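Side-chain contacts in trans-4-hydroxy-L-proline dehydratase (Clostridioides difficile 70-100-2010, PDB 6VXC), which uses a glycyl radical to dehydrate trans-4-hydroxy-L-proline to (S)-1-pyrroline-5-carboxylate in the anaerobic breakdown of hydroxyproline: residues A705-C710 / V745-N750; E690-E695 / A711-I716; I432-M437 / N750-H755; N362-G367 / A425-E430. One frame throughout, in Å; residues are numbered along the deposited sequence.

Contact 1: residues A705-C710 / V745-N750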
loop_
_atom_site.group_PDB
_atom_site.type_symbol
_atom_site.label_atom_id
_atom_site.label_comp_id
_atom_site.label_asym_id
_atom_site.label_seq_id
_atom_site.Cartn_x
_atom_site.Cartn_y
_atom_site.Cartn_z
ATOM N N ALA A 705 18.946 -16.224 13.677
ATOM C CA ALA A 705 18.176 -17.436 13.428
ATOM C C ALA A 705 16.896 -17.123 12.660
ATOM O O ALA A 705 16.499 -17.897 11.786
ATOM C CB ALA A 705 17.857 -18.163 14.736
ATOM N N VAL A 706 16.244 -15.987 12.937
ATOM C CA VAL A 706 14.995 -15.741 12.216
ATOM C C VAL A 706 15.265 -15.353 10.761
ATOM O O VAL A 706 14.536 -15.783 9.867
ATOM C CB VAL A 706 14.060 -14.725 12.924
ATOM C CG1 VAL A 706 14.462 -14.373 14.341
ATOM C CG2 VAL A 706 13.756 -13.527 12.066
ATOM N N ILE A 707 16.311 -14.559 10.481
ATOM C CA ILE A 707 16.537 -14.237 9.066
ATOM C C ILE A 707 16.957 -15.489 8.301
ATOM O O ILE A 707 16.651 -15.633 7.115
ATOM C CB ILE A 707 17.552 -13.086 8.844
ATOM C CG1 ILE A 707 18.939 -13.415 9.403
ATOM C CG2 ILE A 707 16.999 -11.727 9.343
ATOM C CD1 ILE A 707 20.072 -12.514 8.819
ATOM N N LYS A 708 17.603 -16.441 8.971
ATOM C CA LYS A 708 17.887 -17.718 8.326
ATOM C C LYS A 708 16.600 -18.504 8.048
ATOM O O LYS A 708 16.444 -19.072 6.967
ATOM C CB LYS A 708 18.856 -18.521 9.197
ATOM C CG LYS A 708 20.303 -18.033 9.136
ATOM C CD LYS A 708 21.233 -19.100 9.679
ATOM C CE LYS A 708 22.569 -18.531 10.081
ATOM N NZ LYS A 708 23.422 -19.596 10.683
ATOM N N SER A 709 15.646 -18.507 8.989
ATOM C CA SER A 709 14.353 -19.135 8.720
ATOM C C SER A 709 13.629 -18.447 7.556
ATOM O O SER A 709 13.146 -19.105 6.630
ATOM C CB SER A 709 13.481 -19.094 9.983
ATOM O OG SER A 709 13.857 -20.033 10.968
ATOM N N CYS A 710 13.558 -17.113 7.585
ATOM C CA CYS A 710 12.842 -16.379 6.543
ATOM C C CYS A 710 13.476 -16.560 5.168
ATOM O O CYS A 710 12.778 -16.500 4.152
ATOM C CB CYS A 710 12.786 -14.885 6.898
ATOM S SG CYS A 710 11.763 -14.517 8.322
ATOM N N VAL A 745 21.013 -6.527 7.946
ATOM C CA VAL A 745 20.380 -6.250 6.658
ATOM C C VAL A 745 21.146 -6.935 5.533
ATOM O O VAL A 745 20.556 -7.634 4.701
ATOM C CB VAL A 745 20.264 -4.732 6.440
ATOM C CG1 VAL A 745 19.768 -4.414 5.028
ATOM C CG2 VAL A 745 19.315 -4.136 7.467
ATOM N N ARG A 746 22.473 -6.741 5.505
ATOM C CA ARG A 746 23.332 -7.346 4.482
ATOM C C ARG A 746 23.277 -8.868 4.524
ATOM O O ARG A 746 23.307 -9.527 3.477
ATOM C CB ARG A 746 24.794 -6.897 4.659
ATOM C CG ARG A 746 25.107 -5.446 4.387
ATOM C CD ARG A 746 25.415 -5.182 2.947
ATOM N NE ARG A 746 26.012 -3.866 2.770
ATOM C CZ ARG A 746 25.889 -3.159 1.652
ATOM N NH1 ARG A 746 25.191 -3.656 0.638
ATOM N NH2 ARG A 746 26.420 -1.951 1.558
ATOM N N ALA A 747 23.284 -9.444 5.725
ATOM C CA ALA A 747 23.241 -10.893 5.834
ATOM C C ALA A 747 21.943 -11.426 5.251
ATOM O O ALA A 747 21.950 -12.324 4.403
ATOM C CB ALA A 747 23.388 -11.323 7.295
ATOM N N TYR A 748 20.821 -10.839 5.655
ATOM C CA TYR A 748 19.536 -11.286 5.137
ATOM C C TYR A 748 19.497 -11.147 3.624
ATOM O O TYR A 748 19.121 -12.082 2.916
ATOM C CB TYR A 748 18.405 -10.478 5.779
ATOM C CG TYR A 748 17.004 -10.976 5.441
ATOM C CD1 TYR A 748 16.712 -12.343 5.405
ATOM C CD2 TYR A 748 15.968 -10.077 5.190
ATOM C CE1 TYR A 748 15.427 -12.794 5.114
ATOM C CE2 TYR A 748 14.682 -10.517 4.894
ATOM C CZ TYR A 748 14.414 -11.875 4.856
ATOM O OH TYR A 748 13.138 -12.322 4.555
ATOM N N PHE A 749 19.942 -9.998 3.112
ATOM C CA PHE A 749 19.852 -9.753 1.676
ATOM C C PHE A 749 20.848 -10.613 0.910
ATOM O O PHE A 749 20.588 -11.000 -0.238
ATOM C CB PHE A 749 20.052 -8.264 1.370
ATOM C CG PHE A 749 18.904 -7.376 1.817
ATOM C CD1 PHE A 749 17.782 -7.909 2.435
ATOM C CD2 PHE A 749 18.958 -6.006 1.606
ATOM C CE1 PHE A 749 16.729 -7.094 2.842
ATOM C CE2 PHE A 749 17.919 -5.176 2.011
ATOM C CZ PHE A 749 16.802 -5.722 2.628
ATOM N N ASN A 750 21.970 -10.965 1.537
ATOM C CA ASN A 750 22.887 -11.867 0.872
ATOM C C ASN A 750 22.277 -13.247 0.684
ATOM O O ASN A 750 22.715 -13.977 -0.202
ATOM C CB ASN A 750 24.204 -11.990 1.657
ATOM C CG ASN A 750 25.354 -12.403 0.766
ATOM O OD1 ASN A 750 25.735 -11.660 -0.136
ATOM N ND2 ASN A 750 25.877 -13.596 0.973
#

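Contact 2: residues E690-E695 / A711-I716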
loop_
_atom_site.group_PDB
_atom_site.type_symbol
_atom_site.label_atom_id
_atom_site.label_comp_id
_atom_site.label_asym_id
_atom_site.label_seq_id
_atom_site.Cartn_x
_atom_site.Cartn_y
_atom_site.Cartn_z
ATOM N N GLU A 690 2.161 -11.498 11.892
ATOM C CA GLU A 690 2.252 -10.419 10.909
ATOM C C GLU A 690 3.367 -10.676 9.896
ATOM O O GLU A 690 4.455 -11.138 10.252
ATOM C CB GLU A 690 2.447 -9.057 11.601
ATOM C CG GLU A 690 3.275 -9.085 12.879
ATOM C CD GLU A 690 4.787 -9.109 12.694
ATOM O OE1 GLU A 690 5.286 -8.764 11.603
ATOM O OE2 GLU A 690 5.477 -9.514 13.655
ATOM N N GLY A 691 3.085 -10.371 8.632
ATOM C CA GLY A 691 4.035 -10.604 7.552
ATOM C C GLY A 691 4.511 -12.040 7.535
ATOM O O GLY A 691 3.737 -12.966 7.768
ATOM N N ILE A 692 5.808 -12.233 7.287
ATOM C CA ILE A 692 6.446 -13.538 7.434
ATOM C C ILE A 692 7.201 -13.631 8.759
ATOM O O ILE A 692 8.076 -14.490 8.923
ATOM C CB ILE A 692 7.372 -13.874 6.248
ATOM C CG1 ILE A 692 8.569 -12.907 6.197
ATOM C CG2 ILE A 692 6.576 -13.966 4.930
ATOM C CD1 ILE A 692 9.684 -13.334 5.272
ATOM N N SER A 693 6.863 -12.773 9.711
ATOM C CA SER A 693 7.525 -12.748 11.001
ATOM C C SER A 693 7.148 -13.988 11.810
ATOM O O SER A 693 6.145 -14.642 11.529
ATOM C CB SER A 693 7.117 -11.499 11.789
ATOM O OG SER A 693 7.266 -10.306 11.032
ATOM N N PRO A 694 7.936 -14.320 12.830
ATOM C CA PRO A 694 7.573 -15.430 13.724
ATOM C C PRO A 694 6.315 -15.128 14.526
ATOM O O PRO A 694 5.927 -13.978 14.723
ATOM C CB PRO A 694 8.782 -15.556 14.652
ATOM C CG PRO A 694 9.911 -14.829 13.941
ATOM C CD PRO A 694 9.252 -13.743 13.146
ATOM N N GLU A 695 5.686 -16.199 15.003
ATOM C CA GLU A 695 4.572 -16.100 15.933
ATOM C C GLU A 695 5.041 -15.508 17.262
ATOM O O GLU A 695 6.228 -15.507 17.585
ATOM C CB GLU A 695 3.946 -17.479 16.181
ATOM C CG GLU A 695 2.583 -17.718 15.519
ATOM C CD GLU A 695 1.416 -17.088 16.288
ATOM O OE1 GLU A 695 1.658 -16.181 17.109
ATOM O OE2 GLU A 695 0.258 -17.503 16.073
ATOM N N ALA A 711 14.792 -16.750 5.112
ATOM C CA ALA A 711 15.453 -16.921 3.825
ATOM C C ALA A 711 15.130 -18.258 3.163
ATOM O O ALA A 711 15.364 -18.407 1.958
ATOM C CB ALA A 711 16.963 -16.774 3.989
ATOM N N LYS A 712 14.574 -19.218 3.909
ATOM C CA LYS A 712 14.203 -20.513 3.349
ATOM C C LYS A 712 12.928 -20.435 2.517
ATOM O O LYS A 712 12.626 -21.375 1.778
ATOM C CB LYS A 712 14.053 -21.543 4.475
ATOM C CG LYS A 712 15.354 -21.799 5.239
ATOM C CD LYS A 712 15.122 -22.676 6.471
ATOM C CE LYS A 712 16.375 -22.741 7.350
ATOM N NZ LYS A 712 16.111 -23.581 8.559
ATOM N N MET A 713 12.186 -19.342 2.642
ATOM C CA MET A 713 11.110 -19.003 1.729
ATOM C C MET A 713 11.713 -18.432 0.444
ATOM O O MET A 713 12.657 -17.641 0.488
ATOM C CB MET A 713 10.181 -17.993 2.406
ATOM C CG MET A 713 8.962 -17.573 1.633
ATOM S SD MET A 713 8.000 -16.321 2.504
ATOM C CE MET A 713 7.175 -17.350 3.715
ATOM N N ASP A 714 11.172 -18.840 -0.708
ATOM C CA ASP A 714 11.754 -18.409 -1.982
ATOM C C ASP A 714 11.169 -17.048 -2.354
ATOM O O ASP A 714 10.172 -16.941 -3.068
ATOM C CB ASP A 714 11.528 -19.443 -3.080
ATOM C CG ASP A 714 12.452 -19.217 -4.277
ATOM O OD1 ASP A 714 13.167 -18.193 -4.278
ATOM O OD2 ASP A 714 12.488 -20.057 -5.195
ATOM N N HIS A 715 11.825 -15.990 -1.879
ATOM C CA HIS A 715 11.346 -14.638 -2.129
ATOM C C HIS A 715 11.293 -14.311 -3.615
ATOM O O HIS A 715 10.435 -13.535 -4.041
ATOM C CB HIS A 715 12.233 -13.633 -1.386
ATOM C CG HIS A 715 12.319 -13.914 0.077
ATOM N ND1 HIS A 715 11.464 -13.346 0.987
ATOM C CD2 HIS A 715 13.111 -14.759 0.780
ATOM C CE1 HIS A 715 11.725 -13.821 2.194
ATOM N NE2 HIS A 715 12.725 -14.677 2.096
ATOM N N ILE A 716 12.173 -14.908 -4.419
ATOM C CA ILE A 716 12.236 -14.533 -5.827
ATOM C C ILE A 716 10.944 -14.883 -6.555
ATOM O O ILE A 716 10.594 -14.237 -7.549
ATOM C CB ILE A 716 13.455 -15.174 -6.508
ATOM C CG1 ILE A 716 14.733 -14.847 -5.739
ATOM C CG2 ILE A 716 13.533 -14.731 -7.963
ATOM C CD1 ILE A 716 14.861 -13.402 -5.390
#

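Contact 3: residues I432-M437 / N750-H755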
loop_
_atom_site.group_PDB
_atom_site.type_symbol
_atom_site.label_atom_id
_atom_site.label_comp_id
_atom_site.label_asym_id
_atom_site.label_seq_id
_atom_site.Cartn_x
_atom_site.Cartn_y
_atom_site.Cartn_z
ATOM N N ILE A 432 14.435 -7.679 -5.778
ATOM C CA ILE A 432 13.437 -6.983 -6.596
ATOM C C ILE A 432 13.656 -7.265 -8.076
ATOM O O ILE A 432 12.720 -7.619 -8.808
ATOM C CB ILE A 432 13.476 -5.472 -6.308
ATOM C CG1 ILE A 432 12.908 -5.179 -4.912
ATOM C CG2 ILE A 432 12.753 -4.722 -7.402
ATOM C CD1 ILE A 432 13.276 -3.800 -4.391
ATOM N N VAL A 433 14.889 -7.089 -8.547
ATOM C CA VAL A 433 15.150 -7.264 -9.971
ATOM C C VAL A 433 14.846 -8.690 -10.406
ATOM O O VAL A 433 14.219 -8.915 -11.449
ATOM C CB VAL A 433 16.590 -6.865 -10.318
ATOM C CG1 VAL A 433 16.946 -7.356 -11.725
ATOM C CG2 VAL A 433 16.722 -5.364 -10.242
ATOM N N GLN A 434 15.279 -9.671 -9.612
ATOM C CA GLN A 434 15.042 -11.068 -9.958
ATOM C C GLN A 434 13.562 -11.438 -9.852
ATOM O O GLN A 434 13.049 -12.188 -10.694
ATOM C CB GLN A 434 15.930 -11.960 -9.087
ATOM C CG GLN A 434 17.373 -12.024 -9.596
ATOM C CD GLN A 434 18.316 -12.769 -8.662
ATOM O OE1 GLN A 434 18.209 -12.665 -7.445
ATOM N NE2 GLN A 434 19.157 -13.615 -9.229
ATOM N N GLU A 435 12.858 -10.902 -8.850
ATOM C CA GLU A 435 11.413 -11.097 -8.771
ATOM C C GLU A 435 10.737 -10.608 -10.048
ATOM O O GLU A 435 9.888 -11.302 -10.626
ATOM C CB GLU A 435 10.849 -10.368 -7.548
ATOM C CG GLU A 435 11.215 -10.994 -6.181
ATOM C CD GLU A 435 11.132 -9.970 -5.062
ATOM O OE1 GLU A 435 10.420 -8.958 -5.251
ATOM O OE2 GLU A 435 11.798 -10.149 -4.013
ATOM N N LEU A 436 11.113 -9.414 -10.504
ATOM C CA LEU A 436 10.532 -8.861 -11.719
ATOM C C LEU A 436 10.840 -9.731 -12.925
ATOM O O LEU A 436 9.961 -9.993 -13.752
ATOM C CB LEU A 436 11.033 -7.424 -11.915
ATOM C CG LEU A 436 10.460 -6.436 -10.901
ATOM C CD1 LEU A 436 11.244 -5.120 -10.875
ATOM C CD2 LEU A 436 8.993 -6.162 -11.219
ATOM N N MET A 437 12.089 -10.172 -13.054
ATOM C CA MET A 437 12.450 -10.993 -14.203
ATOM C C MET A 437 11.778 -12.357 -14.147
ATOM O O MET A 437 11.368 -12.890 -15.180
ATOM C CB MET A 437 13.969 -11.137 -14.310
ATOM C CG MET A 437 14.678 -9.822 -14.655
ATOM S SD MET A 437 16.438 -10.120 -14.887
ATOM C CE MET A 437 16.485 -10.797 -16.493
ATOM N N ASN A 750 21.970 -10.965 1.537
ATOM C CA ASN A 750 22.887 -11.867 0.872
ATOM C C ASN A 750 22.277 -13.247 0.684
ATOM O O ASN A 750 22.715 -13.977 -0.202
ATOM C CB ASN A 750 24.204 -11.990 1.657
ATOM C CG ASN A 750 25.354 -12.403 0.766
ATOM O OD1 ASN A 750 25.735 -11.660 -0.136
ATOM N ND2 ASN A 750 25.877 -13.596 0.973
ATOM N N MET A 751 21.287 -13.617 1.496
ATOM C CA MET A 751 20.525 -14.847 1.312
ATOM C C MET A 751 19.265 -14.642 0.474
ATOM O O MET A 751 18.412 -15.538 0.436
ATOM C CB MET A 751 20.145 -15.445 2.666
ATOM C CG MET A 751 21.322 -15.833 3.532
ATOM S SD MET A 751 20.854 -16.587 5.096
ATOM C CE MET A 751 20.121 -15.248 6.009
ATOM N N ASP A 752 19.130 -13.478 -0.162
ATOM C CA ASP A 752 18.028 -13.121 -1.060
ATOM C C ASP A 752 16.709 -12.855 -0.339
ATOM O O ASP A 752 15.649 -12.955 -0.944
ATOM C CB ASP A 752 17.851 -14.191 -2.144
ATOM C CG ASP A 752 19.021 -14.224 -3.110
ATOM O OD1 ASP A 752 19.606 -13.147 -3.346
ATOM O OD2 ASP A 752 19.394 -15.312 -3.576
ATOM N N GLY A 753 16.759 -12.487 0.936
ATOM C CA GLY A 753 15.580 -11.951 1.586
ATOM C C GLY A 753 15.135 -10.668 0.914
ATOM O O GLY A 753 15.925 -9.954 0.321
ATOM N N HIS A 754 13.831 -10.413 0.964
ATOM C CA HIS A 754 13.215 -9.324 0.220
ATOM C C HIS A 754 13.224 -7.992 0.970
ATOM O O HIS A 754 13.496 -6.943 0.377
ATOM C CB HIS A 754 11.771 -9.710 -0.134
ATOM C CG HIS A 754 11.008 -8.624 -0.809
ATOM N ND1 HIS A 754 11.165 -8.315 -2.138
ATOM C CD2 HIS A 754 10.095 -7.751 -0.326
ATOM C CE1 HIS A 754 10.362 -7.314 -2.454
ATOM N NE2 HIS A 754 9.709 -6.946 -1.368
ATOM N N HIS A 755 12.908 -8.016 2.264
ATOM C CA HIS A 755 12.572 -6.810 3.001
ATOM C C HIS A 755 12.791 -7.034 4.489
ATOM O O HIS A 755 12.543 -8.125 5.002
ATOM C CB HIS A 755 11.112 -6.421 2.745
ATOM C CG HIS A 755 10.505 -5.585 3.827
ATOM N ND1 HIS A 755 9.879 -6.124 4.932
ATOM C CD2 HIS A 755 10.430 -4.243 3.968
ATOM C CE1 HIS A 755 9.434 -5.147 5.702
ATOM N NE2 HIS A 755 9.756 -3.995 5.138
HETATM O O HOH W 1 21.069 -13.671 -5.811
#

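Contact 4: residues N362-G367 / A425-E430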
loop_
_atom_site.group_PDB
_atom_site.type_symbol
_atom_site.label_atom_id
_atom_site.label_comp_id
_atom_site.label_asym_id
_atom_site.label_seq_id
_atom_site.Cartn_x
_atom_site.Cartn_y
_atom_site.Cartn_z
ATOM N N ASN A 362 4.932 5.193 -1.266
ATOM C CA ASN A 362 6.209 4.572 -0.946
ATOM C C ASN A 362 7.305 5.101 -1.877
ATOM O O ASN A 362 7.256 4.884 -3.087
ATOM C CB ASN A 362 6.046 3.056 -1.063
ATOM C CG ASN A 362 7.240 2.286 -0.548
ATOM O OD1 ASN A 362 8.379 2.711 -0.682
ATOM N ND2 ASN A 362 6.979 1.100 -0.011
ATOM N N ILE A 363 8.310 5.762 -1.303
ATOM C CA ILE A 363 9.447 6.289 -2.051
ATOM C C ILE A 363 10.654 5.381 -1.814
ATOM O O ILE A 363 10.955 5.025 -0.671
ATOM C CB ILE A 363 9.722 7.756 -1.660
ATOM C CG1 ILE A 363 8.495 8.618 -2.028
ATOM C CG2 ILE A 363 10.992 8.264 -2.338
ATOM C CD1 ILE A 363 8.564 10.091 -1.649
ATOM N N ASN A 364 11.311 4.970 -2.911
ATOM C CA ASN A 364 12.470 4.080 -2.923
ATOM C C ASN A 364 13.722 4.923 -3.217
ATOM O O ASN A 364 13.877 5.437 -4.329
ATOM C CB ASN A 364 12.314 3.004 -3.998
ATOM C CG ASN A 364 11.420 1.822 -3.595
ATOM O OD1 ASN A 364 11.523 0.769 -4.208
ATOM N ND2 ASN A 364 10.521 2.001 -2.618
ATOM N N THR A 365 14.617 5.045 -2.247
ATOM C CA THR A 365 15.841 5.827 -2.384
ATOM C C THR A 365 17.050 4.898 -2.346
ATOM O O THR A 365 17.096 3.950 -1.553
ATOM C CB THR A 365 15.911 6.901 -1.272
ATOM O OG1 THR A 365 14.826 7.819 -1.432
ATOM C CG2 THR A 365 17.222 7.700 -1.292
ATOM N N GLY A 366 18.027 5.164 -3.208
ATOM C CA GLY A 366 19.198 4.309 -3.279
ATOM C C GLY A 366 19.208 3.446 -4.529
ATOM O O GLY A 366 19.203 3.968 -5.648
ATOM N N GLY A 367 19.214 2.127 -4.346
ATOM C CA GLY A 367 19.015 1.187 -5.423
ATOM C C GLY A 367 20.054 1.325 -6.520
ATOM O O GLY A 367 21.241 1.580 -6.273
ATOM N N ALA A 425 12.162 1.496 5.903
ATOM C CA ALA A 425 12.309 0.072 5.687
ATOM C C ALA A 425 13.414 -0.157 4.657
ATOM O O ALA A 425 13.778 0.743 3.895
ATOM C CB ALA A 425 11.000 -0.548 5.203
ATOM N N PHE A 426 13.914 -1.384 4.614
ATOM C CA PHE A 426 15.004 -1.775 3.731
ATOM C C PHE A 426 14.508 -2.820 2.739
ATOM O O PHE A 426 13.899 -3.811 3.143
ATOM C CB PHE A 426 16.189 -2.330 4.544
ATOM C CG PHE A 426 16.718 -1.370 5.598
ATOM C CD1 PHE A 426 16.120 -1.289 6.847
ATOM C CD2 PHE A 426 17.813 -0.567 5.336
ATOM C CE1 PHE A 426 16.601 -0.409 7.818
ATOM C CE2 PHE A 426 18.296 0.306 6.294
ATOM C CZ PHE A 426 17.688 0.394 7.538
ATOM N N TYR A 427 14.796 -2.614 1.452
ATOM C CA TYR A 427 14.421 -3.533 0.382
ATOM C C TYR A 427 15.661 -3.984 -0.377
ATOM O O TYR A 427 16.567 -3.185 -0.623
ATOM C CB TYR A 427 13.437 -2.892 -0.618
ATOM C CG TYR A 427 12.167 -2.365 0.000
ATOM C CD1 TYR A 427 11.154 -3.237 0.387
ATOM C CD2 TYR A 427 11.973 -1.001 0.172
ATOM C CE1 TYR A 427 9.992 -2.769 0.972
ATOM C CE2 TYR A 427 10.817 -0.515 0.746
ATOM C CZ TYR A 427 9.825 -1.407 1.145
ATOM O OH TYR A 427 8.677 -0.919 1.706
ATOM N N ASN A 428 15.670 -5.256 -0.780
ATOM C CA ASN A 428 16.809 -5.891 -1.446
ATOM C C ASN A 428 16.704 -5.673 -2.954
ATOM O O ASN A 428 15.883 -6.304 -3.628
ATOM C CB ASN A 428 16.854 -7.377 -1.101
ATOM C CG ASN A 428 18.035 -8.099 -1.730
ATOM O OD1 ASN A 428 18.735 -7.549 -2.573
ATOM N ND2 ASN A 428 18.281 -9.331 -1.286
ATOM N N THR A 429 17.549 -4.788 -3.484
ATOM C CA THR A 429 17.511 -4.471 -4.911
ATOM C C THR A 429 17.692 -5.714 -5.772
ATOM O O THR A 429 16.997 -5.880 -6.785
ATOM C CB THR A 429 18.578 -3.429 -5.252
ATOM O OG1 THR A 429 18.274 -2.190 -4.602
ATOM C CG2 THR A 429 18.688 -3.236 -6.763
ATOM N N GLU A 430 18.621 -6.593 -5.402
ATOM C CA GLU A 430 18.838 -7.780 -6.227
ATOM C C GLU A 430 17.632 -8.707 -6.194
ATOM O O GLU A 430 17.327 -9.343 -7.202
ATOM C CB GLU A 430 20.107 -8.531 -5.812
ATOM C CG GLU A 430 21.355 -7.924 -6.467
ATOM C CD GLU A 430 21.711 -6.579 -5.856
ATOM O OE1 GLU A 430 21.934 -6.563 -4.639
ATOM O OE2 GLU A 430 21.722 -5.548 -6.573
#

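Contact 1: residues A705-C710 / V745-N750
Helices 703-711 and 734-750 pack side by side in the glycine radical region of this glycyl radical enzyme, and Ile707 and Tyr748 carry most of the contact. The short segments run in nearly the same direction. Their axes cross at -22° and approach to 9.7 Å. The spacing is bridged by side chains, and no hydrogen bond crosses it. Ile707 points at the partner helix, and its two branches do different work. CG1 sits between the backbone N and the carbonyl carbon (chi1 61°) and carries CD1 to the methyl of Ala747, with Ile707 CD1 3.8 Å from Ala747 CB. CG2 rests near the root of the Tyr748 ring. The closest approach of Ile707 to the ring is made by its branch point, Ile707 CB to Tyr748 CD1, at 3.6 Å. The tyrosine slides past the isoleucine in the opposite direction and reaches on to Cys710, one turn further along. Ile692 also touches Tyr748, and Ile756 of strand 755-759 touches Ile707. At the far end of the ring, Cys710 CB lies 3.8 Å from Tyr748 CE1 and 3.5 Å from Tyr748 OH.

Contact 2: residues E690-E695 / A711-I716
The imidazole of His715 receives Ile692 at its edge, near the ring plane, where Ile692 CD1 stands 3.7 Å from His715 CE1. Within its own segment Ala711 CA also lies at the edge of this ring, in plane. Both ring nitrogens have partners outside the contact: NE2 is hydrogen-bonded to the carbonyl O of Cys710 and ND1 to the hydroxyl of Thr721. These two bonds probably fix the rotation of the ring. The carbon between the nitrogens meets the isoleucine, and the hydroxyl of Tyr748 is close to it too. The other branch of Ile692 is used for Met713. Ile692 CG2 lies 3.6 Å from Met713 CE and 3.7 Å from Met713 SD. The methionine chain is extended through CB and CG and bends only at its last torsion (chi3 -77°), which places its methyl on the isoleucine. Ile692 belongs to a type II' beta turn from Glu690 to Ser693, in the loop that leads into helix 703-711. Met713 and His715 follow that helix, so the contact joins the chain before the helix to the chain after it. Within the turn Ser693 OG donates to Glu690 OE1 at 2.6 Å, and it is also hydrogen-bonded to the backbone N of Asn724. Ile575 of helix 575-591 touches both Ile692 and Met713, and Phe640 of helix 630-647 also packs on Met713.

Contact 3: residues I432-M437 / N750-H755
His754 holds CG anti to its backbone N (chi1 176°), and Glu435 stretches out beyond CG; these torsions bring the imidazole up to the carboxylate. The two side chains cross at about a right angle. His754 ND1 donates to Glu435 OE2 at 2.7 Å, through the syn lone pair of that oxygen. The bond is bent, with an N-H...O angle of 140°, and the acceptor lies 25° out of the ring plane. The second carboxylate oxygen is close too, with Glu435 OE1 3.2 Å from His754 CE1. Ile432, one turn earlier on helix 429-438, makes a van der Waals contact, Ile432 CG1 to His754 CE1 at 4.1 Å. At the more exposed side a water donates to Asp752 OD1 at 2.9 Å and makes a weak bond to Gln434 OE1. Asp752, at positive phi, is the C-prime residue of the Schellman motif that ends helix 734-750, and the chain then turns into strand 755-759. Thr457 is hydrogen-bonded to Glu435 OE1, and the carbonyl O of Val455 to His754 NE2. Both belong to the chain around the active-site residues assigned by similarity, Cys454 and Glu456, and the His754 side chain is about 7 Å from that of Glu456. This His-carboxylate hydrogen bond probably belongs to the second shell of the site. Gripped at both nitrogens, the ring is probably fixed in rotation, and Thr457 helps to position the carboxylate.

Contact 4: residues N362-G367 / A425-E430
Asn362 and Tyr427 reach towards each other from opposite directions and join through their polar ends. Asn362 is turned with CG anti to the backbone N (chi1 -171°), which directs its amide at the tyrosine hydroxyl. Tyr427 has CG beside its backbone N and opposite the carbonyl carbon, which sends the ring towards strand 362-366. Asn362 ND2 donates to Tyr427 OH at 3.1 Å, with an N-H...O angle of 153°. The hydroxyl lies close to the amide plane, while the amide and ring planes are 42° apart. Asn364, on the same side of strand 362-366, brings Asn364 ND2 to 4.2 Å from Tyr427 CE2, and its OD1 is hydrogen-bonded to the backbone N of Thr451. Further along, Thr429 starts helix 429-438. Thr429 OG1 lies 3.6 Å from Gly367 CA and is hydrogen-bonded to Gln400. The two strands are not adjacent in the mixed sheet, since strand 396-401 runs between them, so side chains make the contact. Asn362 ND2 is also hydrogen-bonded to the carbonyl O of Gly453, and Tyr427 OH to that of Cys454. These two bonds tie the sheet to the loop that carries the radical cysteine, Cys454 by similarity, as in other glycyl radical enzymes.

In the fold
From the N terminus, contact 4 closes first, joining strand 362-366 to strand 426-428 and the start of helix 429-438. Contact 3 opens on that same helix and closes the longest loop, 312 residues, at 750-755. It ties the pyruvate formate lyase-like part of the chain to the glycine radical part. Contacts 1 and 2 both nest inside this loop. They also cross each other, because the order is 690-695, 705-710, 711-716, 745-750. Contact 1 pairs helices 703-711 and 734-750, while contact 2 joins the loops flanking the first of them. Contacts 1 and 3 share Asn750. Contacts 3 and 4 meet through the neighbouring strands 426-428 and 755-759.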